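Local coordinates for D-isomer specific 2-hydroxyacid dehydrogenase NAD-binding (Xanthobacter autotrophicus, PDB 4XA8), which binds NADPH and probably works as an oxidoreductase of the D-isomer-specific 2-hydroxyacid dehydrogenase family, at residues L116-D121 against K229-A234; A143-G148 against S199-V204; A191-L196 against L221-R226; A246-G251 against M275-V280. One frame throughout, in Å; residues are numbered along the deposited sequence.

Contact 1 (L116-D121 against K229-A234); sequences LRHARD and KFINVA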
loop_
_atom_site.group_PDB
_atom_site.type_symbol
_atom_site.label_atom_id
_atom_site.label_comp_id
_atom_site.label_asym_id
_atom_site.label_seq_id
_atom_site.Cartn_x
_atom_site.Cartn_y
_atom_site.Cartn_z
ATOM N N LEU A 116 1.529 -2.035 4.806
ATOM C CA LEU A 116 2.327 -2.805 3.808
ATOM C C LEU A 116 3.594 -2.023 3.369
ATOM O O LEU A 116 4.682 -2.595 3.170
ATOM C CB LEU A 116 1.493 -3.162 2.563
ATOM C CG LEU A 116 0.364 -4.179 2.753
ATOM C CD1 LEU A 116 -0.579 -4.236 1.553
ATOM C CD2 LEU A 116 1.034 -5.493 2.999
ATOM N N ARG A 117 3.434 -0.719 3.279
ATOM C CA ARG A 117 4.524 0.133 2.868
ATOM C C ARG A 117 5.685 -0.023 3.913
ATOM O O ARG A 117 6.845 -0.177 3.536
ATOM C CB ARG A 117 4.028 1.557 2.713
ATOM C CG ARG A 117 5.038 2.662 2.516
ATOM C CD ARG A 117 4.428 4.064 2.282
ATOM N NE ARG A 117 5.570 4.932 1.999
ATOM C CZ ARG A 117 6.334 5.498 2.907
ATOM N NH1 ARG A 117 6.060 5.365 4.189
ATOM N NH2 ARG A 117 7.420 6.180 2.533
ATOM N N HIS A 118 5.384 -0.008 5.202
ATOM C CA HIS A 118 6.413 -0.228 6.232
ATOM C C HIS A 118 6.907 -1.663 6.352
ATOM O O HIS A 118 8.103 -1.897 6.520
ATOM C CB HIS A 118 5.922 0.289 7.594
ATOM C CG HIS A 118 5.838 1.779 7.648
ATOM N ND1 HIS A 118 6.954 2.585 7.557
ATOM C CD2 HIS A 118 4.778 2.613 7.722
ATOM C CE1 HIS A 118 6.583 3.852 7.605
ATOM N NE2 HIS A 118 5.271 3.888 7.721
ATOM N N ALA A 119 5.994 -2.618 6.285
ATOM C CA ALA A 119 6.340 -4.020 6.429
ATOM C C ALA A 119 7.253 -4.466 5.278
ATOM O O ALA A 119 8.080 -5.302 5.496
ATOM C CB ALA A 119 5.076 -4.879 6.445
ATOM N N ARG A 120 7.066 -3.942 4.056
ATOM C CA ARG A 120 7.962 -4.312 2.943
ATOM C C ARG A 120 9.177 -3.402 2.818
ATOM O O ARG A 120 9.950 -3.567 1.896
ATOM C CB ARG A 120 7.184 -4.389 1.636
ATOM C CG ARG A 120 5.995 -5.352 1.658
ATOM C CD ARG A 120 6.349 -6.742 2.123
ATOM N NE ARG A 120 7.514 -7.243 1.420
ATOM C CZ ARG A 120 7.507 -7.899 0.249
ATOM N NH1 ARG A 120 6.368 -8.207 -0.396
ATOM N NH2 ARG A 120 8.685 -8.280 -0.264
ATOM N N ASP A 121 9.360 -2.478 3.770
ATOM C CA ASP A 121 10.502 -1.566 3.807
ATOM C C ASP A 121 10.550 -0.662 2.591
ATOM O O ASP A 121 11.652 -0.266 2.129
ATOM C CB ASP A 121 11.820 -2.358 3.961
ATOM C CG ASP A 121 12.030 -2.854 5.393
ATOM O OD1 ASP A 121 11.950 -2.079 6.360
ATOM O OD2 ASP A 121 12.245 -4.053 5.570
ATOM N N LYS A 229 7.938 1.250 13.740
ATOM C CA LYS A 229 7.343 2.026 12.647
ATOM C C LYS A 229 5.938 2.521 13.062
ATOM O O LYS A 229 5.132 1.755 13.554
ATOM C CB LYS A 229 7.315 1.171 11.396
ATOM C CG LYS A 229 8.756 0.706 11.079
ATOM C CD LYS A 229 8.860 -0.552 10.288
ATOM C CE LYS A 229 10.283 -0.788 9.756
ATOM N NZ LYS A 229 10.209 -0.974 8.253
ATOM N N PHE A 230 5.692 3.821 12.883
ATOM C CA PHE A 230 4.549 4.518 13.497
ATOM C C PHE A 230 3.639 5.128 12.412
ATOM O O PHE A 230 4.106 5.868 11.545
ATOM C CB PHE A 230 5.129 5.599 14.391
ATOM C CG PHE A 230 4.137 6.290 15.268
ATOM C CD1 PHE A 230 3.480 7.426 14.813
ATOM C CD2 PHE A 230 3.880 5.846 16.556
ATOM C CE1 PHE A 230 2.578 8.096 15.607
ATOM C CE2 PHE A 230 2.982 6.536 17.373
ATOM C CZ PHE A 230 2.336 7.652 16.892
ATOM N N ILE A 231 2.340 4.810 12.463
ATOM C CA ILE A 231 1.355 5.278 11.517
ATOM C C ILE A 231 0.247 6.000 12.320
ATOM O O ILE A 231 -0.306 5.410 13.258
ATOM C CB ILE A 231 0.717 4.122 10.775
ATOM C CG1 ILE A 231 1.768 3.414 9.927
ATOM C CG2 ILE A 231 -0.451 4.585 9.895
ATOM C CD1 ILE A 231 1.348 2.030 9.533
ATOM N N ASN A 232 -0.061 7.248 11.955
ATOM C CA ASN A 232 -1.155 8.021 12.648
ATOM C C ASN A 232 -2.227 8.419 11.675
ATOM O O ASN A 232 -1.955 9.197 10.752
ATOM C CB ASN A 232 -0.644 9.258 13.318
ATOM C CG ASN A 232 -1.666 9.848 14.276
ATOM O OD1 ASN A 232 -2.695 9.229 14.554
ATOM N ND2 ASN A 232 -1.395 11.050 14.754
ATOM N N VAL A 233 -3.429 7.842 11.842
ATOM C CA VAL A 233 -4.585 8.181 11.015
ATOM C C VAL A 233 -5.760 8.646 11.905
ATOM O O VAL A 233 -6.868 8.776 11.412
ATOM C CB VAL A 233 -5.039 7.026 10.095
ATOM C CG1 VAL A 233 -3.944 6.728 9.027
ATOM C CG2 VAL A 233 -5.316 5.759 10.890
ATOM N N ALA A 234 -5.534 8.928 13.174
ATOM C CA ALA A 234 -6.641 9.288 14.077
ATOM C C ALA A 234 -6.796 10.796 14.061
ATOM O O ALA A 234 -7.564 11.333 13.307
ATOM C CB ALA A 234 -6.371 8.820 15.483
#
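A Schellman motif closes helix 103-119 at Asp-121, whose positive phi (62°) turns the chain so that Asp-121 N bonds back to His-118 O. Lys-229, near the start of strand 228-232, an inner strand of the Rossmann-type NAD-binding sheet, anchors this helix end. Its side chain runs nearly straight and bends only at chi4 (-125°), which brings NZ 2.9 Å from His-118 O, meeting that oxygen from above the carbonyl plane. The same ammonium forms a salt bridge to Asp-121, NZ lying 2.8 Å from OD1, and another to Glu-255 on strand 253-258. A long lysine suits this place, since its cation is likely to offset the charge of two carboxylates while bonding to a helix-end carbonyl. An alanine here would remove the cation shared by Asp-121 and Glu-255 and would probably loosen the helix end from the sheet. Next to the salt bridge, the His-118 ring lies against the strand, its CD2 3.8 Å from Ile-231 CG1. Both ring nitrogens are held by strand 253-258, ND1 by Glu-255 and NE2 by Thr-257. Further along, Asn-232 OD1 accepts from Ala-234 N in an Asx turn that spans Val-233 and Ala-234, both seen to bind NADPH in this protein.

Contact 2 (A143-G148 against S199-V204); sequences AEIRVG and SEIVVV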
loop_
_atom_site.group_PDB
_atom_site.type_symbol
_atom_site.label_atom_id
_atom_site.label_comp_id
_atom_site.label_asym_id
_atom_site.label_seq_id
_atom_site.Cartn_x
_atom_site.Cartn_y
_atom_site.Cartn_z
ATOM N N ALA A 143 3.891 -13.299 8.934
ATOM C CA ALA A 143 3.661 -13.852 10.265
ATOM C C ALA A 143 4.734 -13.443 11.285
ATOM O O ALA A 143 4.456 -13.403 12.479
ATOM C CB ALA A 143 3.531 -15.369 10.185
ATOM N N GLU A 144 5.943 -13.110 10.834
ATOM C CA GLU A 144 6.951 -12.632 11.739
ATOM C C GLU A 144 6.809 -11.132 12.070
ATOM O O GLU A 144 7.482 -10.635 12.951
ATOM C CB GLU A 144 8.377 -13.050 11.298
ATOM C CG GLU A 144 9.023 -12.311 10.168
ATOM C CD GLU A 144 10.289 -13.031 9.666
ATOM O OE1 GLU A 144 10.229 -14.011 8.882
ATOM O OE2 GLU A 144 11.359 -12.563 10.059
ATOM N N ILE A 145 5.892 -10.431 11.413
ATOM C CA ILE A 145 5.737 -8.989 11.627
ATOM C C ILE A 145 4.535 -8.653 12.512
ATOM O O ILE A 145 3.357 -8.883 12.165
ATOM C CB ILE A 145 5.661 -8.237 10.292
ATOM C CG1 ILE A 145 6.902 -8.568 9.446
ATOM C CG2 ILE A 145 5.571 -6.715 10.531
ATOM C CD1 ILE A 145 6.885 -7.931 8.064
ATOM N N ARG A 146 4.838 -8.094 13.657
ATOM C CA ARG A 146 3.822 -7.781 14.650
ATOM C C ARG A 146 3.282 -6.387 14.418
ATOM O O ARG A 146 4.045 -5.414 14.467
ATOM C CB ARG A 146 4.415 -7.879 16.048
ATOM C CG ARG A 146 4.951 -9.256 16.353
ATOM C CD ARG A 146 5.778 -9.236 17.621
ATOM N NE ARG A 146 5.079 -9.885 18.731
ATOM C CZ ARG A 146 5.508 -9.902 19.999
ATOM N NH1 ARG A 146 6.643 -9.301 20.351
ATOM N NH2 ARG A 146 4.801 -10.545 20.919
ATOM N N VAL A 147 1.984 -6.275 14.189
ATOM C CA VAL A 147 1.331 -4.978 13.821
ATOM C C VAL A 147 0.245 -4.771 14.902
ATOM O O VAL A 147 -0.589 -5.663 15.145
ATOM C CB VAL A 147 0.642 -5.037 12.439
ATOM C CG1 VAL A 147 0.015 -3.711 12.031
ATOM C CG2 VAL A 147 1.594 -5.530 11.340
ATOM N N GLY A 148 0.314 -3.634 15.562
ATOM C CA GLY A 148 -0.574 -3.270 16.644
ATOM C C GLY A 148 -1.508 -2.164 16.171
ATOM O O GLY A 148 -1.044 -1.087 15.749
ATOM N N SER A 199 4.715 -4.439 19.583
ATOM C CA SER A 199 4.271 -3.944 18.257
ATOM C C SER A 199 5.460 -3.368 17.471
ATOM O O SER A 199 5.953 -2.273 17.777
ATOM C CB SER A 199 3.221 -2.854 18.415
ATOM O OG SER A 199 2.030 -3.341 19.022
ATOM N N GLU A 200 5.876 -4.059 16.423
ATOM C CA GLU A 200 6.881 -3.548 15.502
ATOM C C GLU A 200 6.376 -2.394 14.641
ATOM O O GLU A 200 7.120 -1.462 14.369
ATOM C CB GLU A 200 7.396 -4.666 14.572
ATOM C CG GLU A 200 8.528 -4.176 13.707
ATOM C CD GLU A 200 9.107 -5.226 12.760
ATOM O OE1 GLU A 200 9.031 -6.448 13.031
ATOM O OE2 GLU A 200 9.645 -4.807 11.737
ATOM N N ILE A 201 5.128 -2.488 14.191
ATOM C CA ILE A 201 4.436 -1.409 13.477
ATOM C C ILE A 201 3.239 -1.059 14.312
ATOM O O ILE A 201 2.474 -1.970 14.741
ATOM C CB ILE A 201 3.978 -1.861 12.075
ATOM C CG1 ILE A 201 5.185 -2.309 11.244
ATOM C CG2 ILE A 201 3.254 -0.769 11.332
ATOM C CD1 ILE A 201 4.844 -3.065 9.999
ATOM N N VAL A 202 3.013 0.235 14.564
ATOM C CA VAL A 202 1.831 0.584 15.357
ATOM C C VAL A 202 0.944 1.542 14.552
ATOM O O VAL A 202 1.445 2.410 13.824
ATOM C CB VAL A 202 2.203 1.141 16.775
ATOM C CG1 VAL A 202 2.919 2.454 16.653
ATOM C CG2 VAL A 202 0.982 1.349 17.656
ATOM N N VAL A 203 -0.380 1.315 14.610
ATOM C CA VAL A 203 -1.380 2.184 13.876
ATOM C C VAL A 203 -2.261 2.878 14.887
ATOM O O VAL A 203 -3.050 2.237 15.610
ATOM C CB VAL A 203 -2.248 1.424 12.857
ATOM C CG1 VAL A 203 -3.015 2.398 11.994
ATOM C CG2 VAL A 203 -1.422 0.493 11.991
ATOM N N VAL A 204 -2.144 4.190 14.973
ATOM C CA VAL A 204 -3.028 4.959 15.875
ATOM C C VAL A 204 -4.395 5.224 15.208
ATOM O O VAL A 204 -4.484 5.938 14.182
ATOM C CB VAL A 204 -2.440 6.323 16.229
ATOM C CG1 VAL A 204 -3.342 7.026 17.261
ATOM C CG2 VAL A 204 -1.035 6.177 16.795
HETATM O O HOH W 1 7.641 -8.143 14.521
#
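Two adjacent parallel strands of the NAD-binding Rossmann-type domain, 146-150 and 201-204, are joined here through their main chains. Arg-146 O receives Ile-201 N at 3.1 Å, the donor lying nearly along the C=O axis, and also a weak, bent bond from Glu-200 N. Gly-148 then takes over with both of its polar atoms: its N donates to Ile-201 O at 2.8 Å, and its O accepts from Val-203 N at 2.7 Å. All three strong bonds are nearly straight; the strand axes diverge by 16°. Gly-148 suits its place because Ser-199 OG sits 3.5 Å from Gly-148 CA, where a CB would collide with it; the hydroxyl is fixed by a bond with Phe-195 O. The pairing joins the first strand of the domain to its fourth, the adjacency at which a Rossmann sheet passes from one half to the other. Val-147, Ile-201 and Val-203 share the face against helix 103-119. Extended from CG1 (chi2 166°), Ile-201 places CD1 3.8 Å from Ile-145 CG2, the two branched chains crossing obliquely. Such beta-branched residues favour extended backbones and fill this face with carbon. At the start of strand 146-150 a water bridges the segments, donating to Glu-144 O and to Glu-200 OE1 (2.7 Å from the water O) while accepting from Arg-146 N. Glu-200 OE1 also forms a salt bridge with Arg-140, which probably offsets its charge.

Contact 3 (A191-L196 against L221-R226); sequences ALPGFL and LAHLPR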
loop_
_atom_site.group_PDB
_atom_site.type_symbol
_atom_site.label_atom_id
_atom_site.label_comp_id
_atom_site.label_asym_id
_atom_site.label_seq_id
_atom_site.Cartn_x
_atom_site.Cartn_y
_atom_site.Cartn_z
ATOM N N ALA A 191 -2.592 -2.607 30.322
ATOM C CA ALA A 191 -2.097 -3.449 29.240
ATOM C C ALA A 191 -1.395 -2.683 28.125
ATOM O O ALA A 191 -0.786 -3.282 27.241
ATOM C CB ALA A 191 -3.235 -4.297 28.652
ATOM N N LEU A 192 -1.422 -1.356 28.177
ATOM C CA LEU A 192 -0.868 -0.570 27.106
ATOM C C LEU A 192 0.653 -0.701 26.945
ATOM O O LEU A 192 1.137 -0.857 25.827
ATOM C CB LEU A 192 -1.335 0.884 27.287
ATOM C CG LEU A 192 -1.111 1.872 26.194
ATOM C CD1 LEU A 192 -1.779 1.392 24.910
ATOM C CD2 LEU A 192 -1.637 3.243 26.699
ATOM N N PRO A 193 1.416 -0.713 28.032
ATOM C CA PRO A 193 2.842 -0.921 27.825
ATOM C C PRO A 193 3.217 -2.240 27.168
ATOM O O PRO A 193 4.002 -2.215 26.248
ATOM C CB PRO A 193 3.425 -0.834 29.240
ATOM C CG PRO A 193 2.493 0.077 29.945
ATOM C CD PRO A 193 1.139 -0.350 29.434
ATOM N N GLY A 194 2.637 -3.362 27.599
ATOM C CA GLY A 194 2.959 -4.652 26.977
ATOM C C GLY A 194 2.457 -4.706 25.524
ATOM O O GLY A 194 3.120 -5.274 24.656
ATOM N N PHE A 195 1.303 -4.101 25.247
ATOM C CA PHE A 195 0.756 -4.023 23.870
ATOM C C PHE A 195 1.747 -3.288 22.955
ATOM O O PHE A 195 2.068 -3.788 21.858
ATOM C CB PHE A 195 -0.611 -3.318 23.810
ATOM C CG PHE A 195 -1.030 -2.855 22.413
ATOM C CD1 PHE A 195 -1.584 -3.751 21.524
ATOM C CD2 PHE A 195 -0.879 -1.526 22.008
ATOM C CE1 PHE A 195 -1.941 -3.351 20.234
ATOM C CE2 PHE A 195 -1.266 -1.115 20.719
ATOM C CZ PHE A 195 -1.791 -2.048 19.843
ATOM N N LEU A 196 2.214 -2.122 23.406
ATOM C CA LEU A 196 3.173 -1.335 22.619
ATOM C C LEU A 196 4.544 -2.036 22.490
ATOM O O LEU A 196 5.153 -1.998 21.412
ATOM C CB LEU A 196 3.382 0.036 23.255
ATOM C CG LEU A 196 2.144 0.951 23.186
ATOM C CD1 LEU A 196 2.306 2.166 24.103
ATOM C CD2 LEU A 196 1.835 1.361 21.774
ATOM N N LEU A 221 5.322 6.360 23.934
ATOM C CA LEU A 221 6.219 6.152 22.820
ATOM C C LEU A 221 7.494 5.343 23.195
ATOM O O LEU A 221 8.009 4.543 22.382
ATOM C CB LEU A 221 6.618 7.490 22.198
ATOM C CG LEU A 221 5.546 8.301 21.441
ATOM C CD1 LEU A 221 6.130 9.673 21.086
ATOM C CD2 LEU A 221 5.084 7.576 20.191
ATOM N N ALA A 222 8.033 5.604 24.390
ATOM C CA ALA A 222 9.202 4.899 24.855
ATOM C C ALA A 222 8.944 3.397 25.102
ATOM O O ALA A 222 9.887 2.619 25.099
ATOM C CB ALA A 222 9.752 5.564 26.097
ATOM N N HIS A 223 7.686 2.982 25.250
ATOM C CA HIS A 223 7.352 1.556 25.407
ATOM C C HIS A 223 7.451 0.762 24.122
ATOM O O HIS A 223 7.587 -0.453 24.155
ATOM C CB HIS A 223 5.924 1.398 25.899
ATOM C CG HIS A 223 5.706 1.866 27.293
ATOM N ND1 HIS A 223 6.568 1.555 28.320
ATOM C CD2 HIS A 223 4.695 2.565 27.848
ATOM C CE1 HIS A 223 6.112 2.074 29.445
ATOM N NE2 HIS A 223 4.970 2.689 29.181
ATOM N N LEU A 224 7.312 1.441 22.995
ATOM C CA LEU A 224 7.558 0.817 21.708
ATOM C C LEU A 224 8.977 0.303 21.640
ATOM O O LEU A 224 9.860 0.901 22.215
ATOM C CB LEU A 224 7.331 1.839 20.597
ATOM C CG LEU A 224 5.892 2.299 20.372
ATOM C CD1 LEU A 224 5.903 3.529 19.470
ATOM C CD2 LEU A 224 5.088 1.138 19.767
ATOM N N PRO A 225 9.212 -0.788 20.898
ATOM C CA PRO A 225 10.583 -1.250 20.668
ATOM C C PRO A 225 11.389 -0.265 19.840
ATOM O O PRO A 225 10.854 0.353 18.936
ATOM C CB PRO A 225 10.400 -2.539 19.851
ATOM C CG PRO A 225 9.081 -2.387 19.184
ATOM C CD PRO A 225 8.227 -1.519 20.076
ATOM N N ARG A 226 12.687 -0.173 20.095
ATOM C CA ARG A 226 13.546 0.664 19.288
ATOM C C ARG A 226 13.513 0.178 17.839
ATOM O O ARG A 226 13.561 -1.026 17.537
ATOM C CB ARG A 226 14.979 0.689 19.852
ATOM C CG ARG A 226 15.927 1.450 18.948
ATOM C CD ARG A 226 17.232 1.849 19.600
ATOM N NE ARG A 226 17.980 2.695 18.669
ATOM C CZ ARG A 226 18.005 4.032 18.655
ATOM N NH1 ARG A 226 17.331 4.782 19.527
ATOM N NH2 ARG A 226 18.715 4.635 17.719
#
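Leu-192, on helix 192-197, packs on Arg-220 of helix 218-223, and Pro-193 beside it lays its ring over one face of the His-223 imidazole. The proline CB stands 3.8 Å from the centroid of the His-223 ring and only 6° off the ring normal, a CH-pi contact almost exactly over the centre, while Pro-193 CG approaches His-223 NE2 to 3.7 Å. Proline is apt here because its ring offers a rigid set of C-H groups. The histidine holds this position with CG anti to its own carbonyl carbon (chi1 -68°), so that the two side chains lie alongside each other and point the same way. An alanine here in place of His-223 would remove the ring under Pro-193 and would probably loosen the packing between the two segments. One turn further on, Leu-196 directs its side chain at the partner segment and also touches Arg-220. Its CB lies 3.9 Å from His-223 CB, CD1 sits at the imidazole edge, and CD2 meets Leu-224 CD2 at 3.8 Å where the two leucines cross obliquely. Leu-196 O faces carbon: Pro-225 CD approaches it to 3.4 Å. With carbon meeting carbon or a ring face, and none of these contacts a hydrogen bond, the fit between the two segments depends on complementary shape and burial of apolar surface.

Contact 4 (A246-G251 against M275-V280); sequences AALRSG and MDNVLV
Leu-248 carries most of this contact from the last turn of helix 241-250. Its CG stands anti to the carbonyl carbon (chi1 -78°), the chain continues extended at chi2, and the two methyls meet different partners. CD1 reaches Val-278 CG2 at 3.7 Å, the two side chains crossing at about a right angle, and also lies 4.2 Å from Met-275 SD. The other methyl, CD2, passes Asn-277 ND2 at 4.1 Å. That amide is not left without a polar partner, because ND2 donates to Ala-254 O on the neighbouring strand 253-258. Asn-277 CG takes the crowded position between its own N and carbonyl carbon (chi1 57°). Val-278 has CG1 anti to its N, leaving CG2 as the branch that meets the leucine. Met-275 is extended beyond CG, so its slim thioether passes beside Leu-248 and carries CE on to Arg-249. There the methyl lies 4.1 Å from Arg-249 NH1, over one face of the guanidinium but toward its rim. Although Arg-249 sets out away from segment 275-280, its chain, extended from CG to NE, brings the guanidinium to Met-275 CE. At the helix end Gly-251 adopts positive phi (82°), at which a CB would jam against the preceding carbonyl oxygen. Its Schellman motif ends the helix, and a type I turn from Met-275 to Val-278 leads into the outermost strand of the sheet within the chain, where Gln-129 of the second subunit hydrogen-bonds Val-278 O and Val-280 N: a helix packed beside a parallel sheet, as in Rossmann-type domains.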
loop_
_atom_site.group_PDB
_atom_site.type_symbol
_atom_site.label_atom_id
_atom_site.label_comp_id
_atom_site.label_asym_id
_atom_site.label_seq_id
_atom_site.Cartn_x
_atom_site.Cartn_y
_atom_site.Cartn_z
ATOM N N ALA A 246 10.756 13.988 18.653
ATOM C CA ALA A 246 11.920 13.629 19.449
ATOM C C ALA A 246 12.296 12.157 19.270
ATOM O O ALA A 246 13.464 11.828 19.037
ATOM C CB ALA A 246 11.702 13.968 20.926
ATOM N N ALA A 247 11.307 11.284 19.293
ATOM C CA ALA A 247 11.554 9.842 19.070
ATOM C C ALA A 247 12.082 9.521 17.660
ATOM O O ALA A 247 12.898 8.621 17.481
ATOM C CB ALA A 247 10.295 9.051 19.375
ATOM N N LEU A 248 11.620 10.273 16.674
ATOM C CA LEU A 248 12.101 10.137 15.324
ATOM C C LEU A 248 13.550 10.607 15.225
ATOM O O LEU A 248 14.360 9.975 14.551
ATOM C CB LEU A 248 11.210 10.940 14.364
ATOM C CG LEU A 248 9.878 10.269 14.002
ATOM C CD1 LEU A 248 8.889 11.206 13.323
ATOM C CD2 LEU A 248 10.147 9.082 13.100
ATOM N N ARG A 249 13.863 11.708 15.881
ATOM C CA ARG A 249 15.244 12.219 15.868
ATOM C C ARG A 249 16.245 11.283 16.579
ATOM O O ARG A 249 17.387 11.176 16.173
ATOM C CB ARG A 249 15.311 13.610 16.510
ATOM C CG ARG A 249 14.644 14.725 15.737
ATOM C CD ARG A 249 15.213 16.057 16.198
ATOM N NE ARG A 249 14.366 17.217 15.900
ATOM C CZ ARG A 249 14.268 17.840 14.718
ATOM N NH1 ARG A 249 14.929 17.416 13.635
ATOM N NH2 ARG A 249 13.469 18.897 14.607
ATOM N N SER A 250 15.831 10.596 17.626
ATOM C CA SER A 250 16.750 9.725 18.348
ATOM C C SER A 250 16.888 8.339 17.693
ATOM O O SER A 250 17.716 7.504 18.123
ATOM C CB SER A 250 16.265 9.563 19.783
ATOM O OG SER A 250 15.030 8.832 19.791
ATOM N N GLY A 251 16.044 8.061 16.708
ATOM C CA GLY A 251 16.001 6.759 16.088
ATOM C C GLY A 251 15.183 5.753 16.874
ATOM O O GLY A 251 15.173 4.601 16.516
ATOM N N MET A 275 11.945 15.284 6.742
ATOM C CA MET A 275 12.444 13.994 7.208
ATOM C C MET A 275 12.254 12.903 6.148
ATOM O O MET A 275 11.125 12.533 5.821
ATOM C CB MET A 275 11.726 13.587 8.479
ATOM C CG MET A 275 12.048 14.474 9.641
ATOM S SD MET A 275 11.423 13.774 11.191
ATOM C CE MET A 275 11.822 15.196 12.180
ATOM N N ASP A 276 13.369 12.367 5.668
ATOM C CA ASP A 276 13.430 11.252 4.748
ATOM C C ASP A 276 12.668 10.016 5.155
ATOM O O ASP A 276 12.208 9.254 4.280
ATOM C CB ASP A 276 14.890 10.792 4.600
ATOM C CG ASP A 276 15.515 11.257 3.347
ATOM O OD1 ASP A 276 14.773 11.334 2.349
ATOM O OD2 ASP A 276 16.751 11.506 3.339
ATOM N N ASN A 277 12.595 9.777 6.462
ATOM C CA ASN A 277 11.896 8.593 7.011
ATOM C C ASN A 277 10.450 8.795 7.472
ATOM O O ASN A 277 9.883 7.942 8.163
ATOM C CB ASN A 277 12.724 8.018 8.144
ATOM C CG ASN A 277 12.993 9.020 9.228
ATOM O OD1 ASN A 277 12.998 10.228 8.978
ATOM N ND2 ASN A 277 13.252 8.547 10.404
ATOM N N VAL A 278 9.859 9.944 7.113
ATOM C CA VAL A 278 8.473 10.249 7.376
ATOM C C VAL A 278 7.766 10.470 6.029
ATOM O O VAL A 278 8.305 11.182 5.162
ATOM C CB VAL A 278 8.315 11.529 8.215
ATOM C CG1 VAL A 278 6.867 11.893 8.374
ATOM C CG2 VAL A 278 8.959 11.378 9.578
ATOM N N LEU A 279 6.583 9.869 5.859
ATOM C CA LEU A 279 5.665 10.226 4.774
ATOM C C LEU A 279 4.533 11.029 5.371
ATOM O O LEU A 279 3.852 10.580 6.338
ATOM C CB LEU A 279 5.099 8.981 4.041
ATOM C CG LEU A 279 3.970 9.215 3.000
ATOM C CD1 LEU A 279 4.400 10.185 1.910
ATOM C CD2 LEU A 279 3.504 7.908 2.364
ATOM N N VAL A 280 4.399 12.253 4.876
ATOM C CA VAL A 280 3.324 13.166 5.274
ATOM C C VAL A 280 2.243 13.018 4.215
ATOM O O VAL A 280 2.509 13.153 2.997
ATOM C CB VAL A 280 3.800 14.636 5.300
ATOM C CG1 VAL A 280 2.601 15.593 5.426
ATOM C CG2 VAL A 280 4.751 14.862 6.457
#

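In the fold
All four contacts lie in the NAD-binding domain, around its parallel sheet. Along the chain, contacts 2 and 3 fall within the span bridged by contact 1 and alternate their segments, and contact 4 follows the rest. Contacts 1 and 2, with centres 9 Å apart, share the sheet through neighbouring strands 228-232 and 201-204. Contacts 2 and 3 have centres 11 Å apart, and the helices of contact 3 flank strand 201-204 in sequence. Contact 4 sits at strand 278-280, outermost within the chain, its centre 18 Å from those of contacts 2 and 3, yet Arg-226 of contact 3 probably hydrogen-bonds Ser-250 O. Together they tie strands and helices into the domain that holds much of the NADPH site.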